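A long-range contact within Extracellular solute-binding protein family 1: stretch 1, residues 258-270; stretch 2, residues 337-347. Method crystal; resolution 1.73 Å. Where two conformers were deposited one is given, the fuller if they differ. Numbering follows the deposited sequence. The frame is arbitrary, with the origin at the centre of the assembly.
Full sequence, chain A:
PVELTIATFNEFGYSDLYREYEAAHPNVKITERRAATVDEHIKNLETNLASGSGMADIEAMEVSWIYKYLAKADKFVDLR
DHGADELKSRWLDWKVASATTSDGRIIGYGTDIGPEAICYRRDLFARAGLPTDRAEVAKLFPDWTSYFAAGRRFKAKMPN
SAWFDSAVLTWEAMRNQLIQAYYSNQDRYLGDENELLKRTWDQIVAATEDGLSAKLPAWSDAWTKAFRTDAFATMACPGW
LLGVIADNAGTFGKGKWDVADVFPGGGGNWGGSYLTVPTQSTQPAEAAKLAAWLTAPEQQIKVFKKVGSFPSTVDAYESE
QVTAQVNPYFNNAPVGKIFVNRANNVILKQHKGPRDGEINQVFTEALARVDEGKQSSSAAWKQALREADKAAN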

ATOM      1  N   ASP A 258     -13.184 -11.516  10.378  1.00 15.27           N
ATOM      2  CA  ASP A 258     -14.069 -10.397  10.091  1.00 13.86           C
ATOM      3  C   ASP A 258     -13.192  -9.183   9.818  1.00 13.99           C
ATOM      4  O   ASP A 258     -11.967  -9.228   9.966  1.00 16.75           O
ATOM      5  CB  ASP A 258     -15.045 -10.127  11.245  1.00 16.86           C
ATOM      6  CG  ASP A 258     -16.397  -9.592  10.768  1.00 20.73           C
ATOM      7  OD1 ASP A 258     -16.446  -8.873   9.736  1.00 18.95           O
ATOM      8  OD2 ASP A 258     -17.414  -9.903  11.432  1.00 20.66           O
ATOM      9  N   VAL A 259     -13.818  -8.087   9.414  0.59 14.58           N
ATOM     10  CA  VAL A 259     -13.071  -6.857   9.198  0.59 15.35           C
ATOM     11  C   VAL A 259     -13.866  -5.703   9.782  0.59 15.73           C
ATOM     12  O   VAL A 259     -15.088  -5.621   9.619  0.59 17.92           O
ATOM     13  CB  VAL A 259     -12.738  -6.635   7.707  0.59 16.68           C
ATOM     14  CG1 VAL A 259     -13.989  -6.603   6.877  0.59 15.43           C
ATOM     15  CG2 VAL A 259     -11.933  -5.360   7.525  0.59 19.13           C
ATOM     16  N   ALA A 260     -13.162  -4.838  10.501  1.00 15.80           N
ATOM     17  CA  ALA A 260     -13.731  -3.695  11.195  1.00 15.32           C
ATOM     18  C   ALA A 260     -13.455  -2.417  10.409  1.00 16.83           C
ATOM     19  O   ALA A 260     -12.351  -2.220   9.896  1.00 17.42           O
ATOM     20  CB  ALA A 260     -13.158  -3.578  12.611  1.00 18.46           C
ATOM     21  N   ASP A 261     -14.466  -1.548  10.326  1.00 16.22           N
ATOM     22  CA  ASP A 261     -14.383  -0.311   9.551  1.00 13.59           C
ATOM     23  C   ASP A 261     -13.679   0.756  10.387  1.00 16.54           C
ATOM     24  O   ASP A 261     -14.288   1.691  10.912  1.00 16.25           O
ATOM     25  CB  ASP A 261     -15.782   0.133   9.141  1.00 14.03           C
ATOM     26  CG  ASP A 261     -15.778   1.338   8.204  1.00 18.86           C
ATOM     27  OD1 ASP A 261     -14.697   1.864   7.861  1.00 19.73           O
ATOM     28  OD2 ASP A 261     -16.877   1.769   7.815  1.00 23.46           O
ATOM     29  N   VAL A 262     -12.359   0.600  10.504  1.00 14.65           N
ATOM     30  CA  VAL A 262     -11.558   1.442  11.387  1.00 14.98           C
ATOM     31  C   VAL A 262     -10.111   1.288  10.967  1.00 16.18           C
ATOM     32  O   VAL A 262      -9.722   0.263  10.397  1.00 16.64           O
ATOM     33  CB  VAL A 262     -11.753   1.053  12.878  1.00 17.95           C
ATOM     34  CG1 VAL A 262     -11.127  -0.312  13.155  1.00 17.45           C
ATOM     35  CG2 VAL A 262     -11.146   2.099  13.814  1.00 17.44           C
ATOM     36  N   PHE A 263      -9.308   2.317  11.242  1.00 14.37           N
ATOM     37  CA  PHE A 263      -7.874   2.148  11.151  1.00 14.65           C
ATOM     38  C   PHE A 263      -7.282   3.046  12.230  1.00 14.74           C
ATOM     39  O   PHE A 263      -7.629   4.238  12.286  1.00 19.14           O
ATOM     40  CB  PHE A 263      -7.284   2.498   9.781  1.00 12.97           C
ATOM     41  CG  PHE A 263      -5.904   1.952   9.581  1.00 14.91           C
ATOM     42  CD1 PHE A 263      -5.714   0.586   9.391  1.00 15.75           C
ATOM     43  CD2 PHE A 263      -4.798   2.783   9.605  1.00 13.40           C
ATOM     44  CE1 PHE A 263      -4.447   0.059   9.216  1.00 16.39           C
ATOM     45  CE2 PHE A 263      -3.514   2.260   9.431  1.00 14.76           C
ATOM     46  CZ  PHE A 263      -3.345   0.897   9.237  1.00 15.76           C
ATOM     47  N   PRO A 264      -6.424   2.519  13.098  1.00 12.98           N
ATOM     48  CA  PRO A 264      -5.868   3.347  14.172  1.00 16.17           C
ATOM     49  C   PRO A 264      -5.150   4.557  13.594  1.00 20.03           C
ATOM     50  O   PRO A 264      -4.361   4.438  12.653  1.00 22.92           O
ATOM     51  CB  PRO A 264      -4.902   2.397  14.894  1.00 15.05           C
ATOM     52  CG  PRO A 264      -5.376   1.016  14.534  1.00 16.12           C
ATOM     53  CD  PRO A 264      -5.883   1.151  13.115  1.00 12.80           C
ATOM     54  N   GLY A 265      -5.448   5.733  14.153  1.00 20.00           N
ATOM     55  CA  GLY A 265      -4.885   6.972  13.666  1.00 18.77           C
ATOM     56  C   GLY A 265      -5.680   7.636  12.568  1.00 23.62           C
ATOM     57  O   GLY A 265      -5.323   8.742  12.153  1.00 28.38           O
ATOM     58  N   GLY A 266      -6.745   7.005  12.087  1.00 23.52           N
ATOM     59  CA  GLY A 266      -7.591   7.618  11.084  1.00 26.39           C
ATOM     60  C   GLY A 266      -7.721   6.788   9.823  1.00 23.05           C
ATOM     61  O   GLY A 266      -8.793   6.241   9.542  1.00 23.13           O
ATOM     62  N   GLY A 267      -6.638   6.688   9.056  1.00 21.15           N
ATOM     63  CA  GLY A 267      -6.661   5.910   7.833  1.00 19.69           C
ATOM     64  C   GLY A 267      -5.261   5.510   7.436  1.00 17.61           C
ATOM     65  O   GLY A 267      -4.272   6.074   7.915  1.00 22.36           O
ATOM     66  N   GLY A 268      -5.186   4.523   6.556  1.00 15.93           N
ATOM     67  CA  GLY A 268      -3.904   4.056   6.055  1.00 15.82           C
ATOM     68  C   GLY A 268      -4.046   3.481   4.664  1.00 15.86           C
ATOM     69  O   GLY A 268      -5.106   2.973   4.285  1.00 14.73           O
ATOM     70  N   ASN A 269      -2.969   3.563   3.896  1.00 14.44           N
ATOM     71  CA  ASN A 269      -2.928   2.936   2.583  1.00 12.88           C
ATOM     72  C   ASN A 269      -1.682   2.081   2.461  1.00 13.64           C
ATOM     73  O   ASN A 269      -0.595   2.491   2.885  1.00 16.95           O
ATOM     74  CB  ASN A 269      -2.930   3.944   1.452  1.00 12.91           C
ATOM     75  CG  ASN A 269      -2.821   3.266   0.096  1.00 14.01           C
ATOM     76  OD1 ASN A 269      -3.777   2.640  -0.377  1.00 14.25           O
ATOM     77  ND2 ASN A 269      -1.639   3.344  -0.511  1.00 14.01           N
ATOM     78  N   TRP A 270      -1.843   0.905   1.862  1.00 11.70           N
ATOM     79  CA  TRP A 270      -0.725   0.029   1.531  1.00 12.39           C
ATOM     80  C   TRP A 270      -0.880  -0.397   0.075  1.00 15.53           C
ATOM     81  O   TRP A 270      -1.738  -1.224  -0.241  1.00 16.38           O
ATOM     82  CB  TRP A 270      -0.689  -1.183   2.471  1.00 16.21           C
ATOM     83  CG  TRP A 270       0.363  -2.227   2.188  1.00 18.81           C
ATOM     84  CD1 TRP A 270       1.309  -2.218   1.201  1.00 19.63           C
ATOM     85  CD2 TRP A 270       0.562  -3.446   2.920  1.00 18.78           C
ATOM     86  NE1 TRP A 270       2.081  -3.360   1.275  1.00 19.36           N
ATOM     87  CE2 TRP A 270       1.640  -4.128   2.320  1.00 18.75           C
ATOM     88  CE3 TRP A 270      -0.068  -4.022   4.028  1.00 18.18           C
ATOM     89  CZ2 TRP A 270       2.099  -5.362   2.784  1.00 19.10           C
ATOM     90  CZ3 TRP A 270       0.386  -5.256   4.488  1.00 19.72           C
ATOM     91  CH2 TRP A 270       1.463  -5.906   3.869  1.00 20.90           C
TER
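Stretch 2 (337-347) KIFVNRANNVI

Stretch 2 packs on stretch 1 as the end of a helix that begins earlier in the chain, residues 337-344 here, that gives way at Asn345, the first residue to leave helical phi/psi, to Val346 and Ile347 in extended conformation. The two segments run in the same general sense: Asp261 lies nearest Ile338 (CA to CA 5.4 Å) and Gly267 nearest Val346 (CA to CA 4.1 Å). Stretch 1 leaves a strand at Ala260, passes through a type II turn from Phe263 to Gly266, and approaches the tail with Gly266, Gly267 and Gly268. Together the segments bury 572 Å².

Charged and polar contacts centre on Asp261, whose t rotamer brings its carboxylate to the helix. Asp261 OD1 forms a salt bridge with Arg342 NE (2.8 Å, nearly linear at hydrogen), while Asp261 OD2 accepts from Asn341 ND2 at 2.7 Å. The folded Arg342 side chain (m, m, p) also donates from NH2 to Gly266 O at 3.0 Å, tying the loop before the turn to the turn's last residue. Val262 N and Phe263 N lie over one face of the guanidinium.

Apolar packing occupies the strand end: Val259 CG1 meets Ile338 CD1 at 4.0 Å, and Val259 CG2 reaches Phe339 CZ at 4.3 Å.

Close backbone packing follows at the glycines. Gly267 CA makes a CA-H...O contact with Asn345 O at 3.4 Å; a CB on Gly267 would clash with that oxygen and with Val346 N. Farther along, Val346 CG2 rests 3.4 Å from Gly268 O.

Waters join the two stretches. Water 1 donates to Gly266 O (3.0 Å) and accepts from Arg342 NH1 (2.9 Å). Water 4 accepts from Gly268 N (3.0 Å) and Arg342 NH2 (3.1 Å) and donates to Arg342 O (3.0 Å), while water 3 accepts from Ile347 N at 2.7 Å and donates to Gly267 O at 2.9 Å.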

ATOM      1  N   LYS A 337     -18.499  -1.070   1.065  1.00 17.19           N
ATOM      2  CA  LYS A 337     -18.740   0.144   1.833  1.00 19.17           C
ATOM      3  C   LYS A 337     -17.604   0.407   2.813  1.00 18.20           C
ATOM      4  O   LYS A 337     -17.197   1.560   3.006  1.00 18.01           O
ATOM      5  CB  LYS A 337     -20.076   0.038   2.562  1.00 19.93           C
ATOM      6  CG  LYS A 337     -21.273   0.036   1.627  1.00 22.40           C
ATOM      7  CD  LYS A 337     -22.547  -0.220   2.389  1.00 27.80           C
ATOM      8  CE  LYS A 337     -23.757  -0.117   1.481  1.00 34.24           C
ATOM      9  NZ  LYS A 337     -24.985  -0.415   2.257  1.00 41.53           N
ATOM     10  N   ILE A 338     -17.068  -0.648   3.428  1.00 17.30           N
ATOM     11  CA  ILE A 338     -15.998  -0.462   4.403  1.00 15.12           C
ATOM     12  C   ILE A 338     -14.787   0.181   3.738  1.00 15.52           C
ATOM     13  O   ILE A 338     -14.244   1.180   4.223  1.00 15.14           O
ATOM     14  CB  ILE A 338     -15.635  -1.801   5.067  1.00 15.22           C
ATOM     15  CG1 ILE A 338     -16.744  -2.239   6.034  1.00 16.67           C
ATOM     16  CG2 ILE A 338     -14.295  -1.687   5.795  1.00 17.71           C
ATOM     17  CD1 ILE A 338     -16.694  -3.721   6.388  1.00 15.30           C
ATOM     18  N   PHE A 339     -14.360  -0.357   2.597  1.00 14.05           N
ATOM     19  CA  PHE A 339     -13.121   0.160   2.034  1.00 13.18           C
ATOM     20  C   PHE A 339     -13.308   1.484   1.300  1.00 14.33           C
ATOM     21  O   PHE A 339     -12.330   2.230   1.149  1.00 15.72           O
ATOM     22  CB  PHE A 339     -12.464  -0.922   1.176  1.00 11.90           C
ATOM     23  CG  PHE A 339     -11.852  -2.002   2.011  1.00 14.27           C
ATOM     24  CD1 PHE A 339     -10.657  -1.771   2.685  1.00 15.12           C
ATOM     25  CD2 PHE A 339     -12.500  -3.211   2.204  1.00 16.59           C
ATOM     26  CE1 PHE A 339     -10.099  -2.749   3.497  1.00 13.84           C
ATOM     27  CE2 PHE A 339     -11.949  -4.177   3.014  1.00 19.01           C
ATOM     28  CZ  PHE A 339     -10.746  -3.945   3.658  1.00 16.87           C
ATOM     29  N   VAL A 340     -14.535   1.835   0.906  1.00 14.71           N
ATOM     30  CA  VAL A 340     -14.801   3.223   0.522  1.00 14.73           C
ATOM     31  C   VAL A 340     -14.515   4.147   1.699  1.00 16.69           C
ATOM     32  O   VAL A 340     -13.790   5.144   1.571  1.00 17.57           O
ATOM     33  CB  VAL A 340     -16.245   3.386   0.013  1.00 15.73           C
ATOM     34  CG1 VAL A 340     -16.627   4.859  -0.031  1.00 17.46           C
ATOM     35  CG2 VAL A 340     -16.385   2.760  -1.366  1.00 16.89           C
ATOM     36  N   ASN A 341     -15.087   3.832   2.864  0.64 15.53           N
ATOM     37  CA  ASN A 341     -14.813   4.628   4.059  0.64 17.97           C
ATOM     38  C   ASN A 341     -13.323   4.668   4.371  0.64 15.58           C
ATOM     39  O   ASN A 341     -12.780   5.728   4.706  0.64 15.75           O
ATOM     40  CB  ASN A 341     -15.580   4.075   5.259  0.64 17.79           C
ATOM     41  CG  ASN A 341     -17.069   4.282   5.144  0.64 17.79           C
ATOM     42  OD1 ASN A 341     -17.534   5.131   4.383  0.64 19.24           O
ATOM     43  ND2 ASN A 341     -17.834   3.518   5.923  0.64 17.97           N
ATOM     44  N   ARG A 342     -12.644   3.522   4.266  1.00 13.60           N
ATOM     45  CA  ARG A 342     -11.219   3.488   4.597  1.00 12.59           C
ATOM     46  C   ARG A 342     -10.408   4.335   3.623  1.00 14.89           C
ATOM     47  O   ARG A 342      -9.457   5.010   4.025  1.00 17.71           O
ATOM     48  CB  ARG A 342     -10.699   2.047   4.621  1.00 12.78           C
ATOM     49  CG  ARG A 342     -11.373   1.139   5.662  1.00 14.01           C
ATOM     50  CD  ARG A 342     -11.055   1.539   7.105  1.00 15.67           C
ATOM     51  NE  ARG A 342     -11.975   2.527   7.669  1.00 18.04           N
ATOM     52  CZ  ARG A 342     -11.601   3.710   8.161  1.00 18.88           C
ATOM     53  NH1 ARG A 342     -12.507   4.532   8.672  1.00 21.49           N
ATOM     54  NH2 ARG A 342     -10.321   4.075   8.156  1.00 19.65           N
ATOM     55  N   ALA A 343     -10.780   4.331   2.342  1.00 14.63           N
ATOM     56  CA  ALA A 343     -10.067   5.161   1.377  1.00 14.06           C
ATOM     57  C   ALA A 343     -10.314   6.639   1.642  1.00 14.97           C
ATOM     58  O   ALA A 343      -9.385   7.456   1.559  1.00 15.85           O
ATOM     59  CB  ALA A 343     -10.483   4.794  -0.049  1.00 12.91           C
ATOM     60  N   ASN A 344     -11.558   6.999   1.971  1.00 15.27           N
ATOM     61  CA  ASN A 344     -11.901   8.400   2.195  1.00 18.50           C
ATOM     62  C   ASN A 344     -11.244   8.967   3.443  1.00 22.29           C
ATOM     63  O   ASN A 344     -11.186  10.191   3.595  1.00 25.12           O
ATOM     64  CB  ASN A 344     -13.419   8.572   2.293  1.00 20.42           C
ATOM     65  CG  ASN A 344     -14.089   8.572   0.935  1.00 21.50           C
ATOM     66  OD1 ASN A 344     -13.482   8.963  -0.054  1.00 23.15           O
ATOM     67  ND2 ASN A 344     -15.349   8.148   0.883  1.00 25.12           N
ATOM     68  N   ASN A 345     -10.755   8.119   4.343  1.00 20.04           N
ATOM     69  CA  ASN A 345     -10.185   8.606   5.589  1.00 21.83           C
ATOM     70  C   ASN A 345      -8.671   8.497   5.632  1.00 20.95           C
ATOM     71  O   ASN A 345      -8.066   8.734   6.690  1.00 22.80           O
ATOM     72  CB  ASN A 345     -10.841   7.890   6.762  1.00 27.20           C
ATOM     73  CG  ASN A 345     -12.209   8.474   7.074  1.00 32.64           C
ATOM     74  OD1 ASN A 345     -12.307   9.542   7.682  1.00 33.67           O
ATOM     75  ND2 ASN A 345     -13.271   7.803   6.618  1.00 32.37           N
ATOM     76  N   VAL A 346      -8.043   8.171   4.504  1.00 19.88           N
ATOM     77  CA  VAL A 346      -6.594   8.232   4.406  1.00 22.82           C
ATOM     78  C   VAL A 346      -6.171   9.690   4.335  1.00 25.20           C
ATOM     79  O   VAL A 346      -6.773  10.495   3.611  1.00 26.30           O
ATOM     80  CB  VAL A 346      -6.093   7.449   3.182  1.00 19.02           C
ATOM     81  CG1 VAL A 346      -4.593   7.682   2.970  1.00 19.17           C
ATOM     82  CG2 VAL A 346      -6.381   5.975   3.344  1.00 18.45           C
ATOM     83  N   ILE A 347      -5.155  10.044   5.112  1.00 27.39           N
ATOM     84  CA  ILE A 347      -4.481  11.326   4.995  1.00 34.29           C
ATOM     85  C   ILE A 347      -2.991  11.043   4.852  1.00 37.24           C
ATOM     86  O   ILE A 347      -2.387  10.425   5.736  1.00 39.15           O
ATOM     87  CB  ILE A 347      -4.755  12.239   6.201  1.00 35.16           C
ATOM     88  CG1 ILE A 347      -6.257  12.505   6.326  1.00 38.30           C
ATOM     89  CG2 ILE A 347      -3.982  13.548   6.061  1.00 37.72           C
ATOM     90  CD1 ILE A 347      -6.647  13.248   7.588  1.00 38.81           C
TER
HETATM   91  O   HOH W   1     -11.699   7.057   9.747  1.00 39.72           O
HETATM   92  O   HOH W   2      -2.081   7.593   6.179  1.00 28.62           O
HETATM   93  O   HOH W   3      -4.414   8.899   7.407  1.00 50.09           O
HETATM   94  O   HOH W   4      -7.987   3.515   6.207  1.00 15.50           O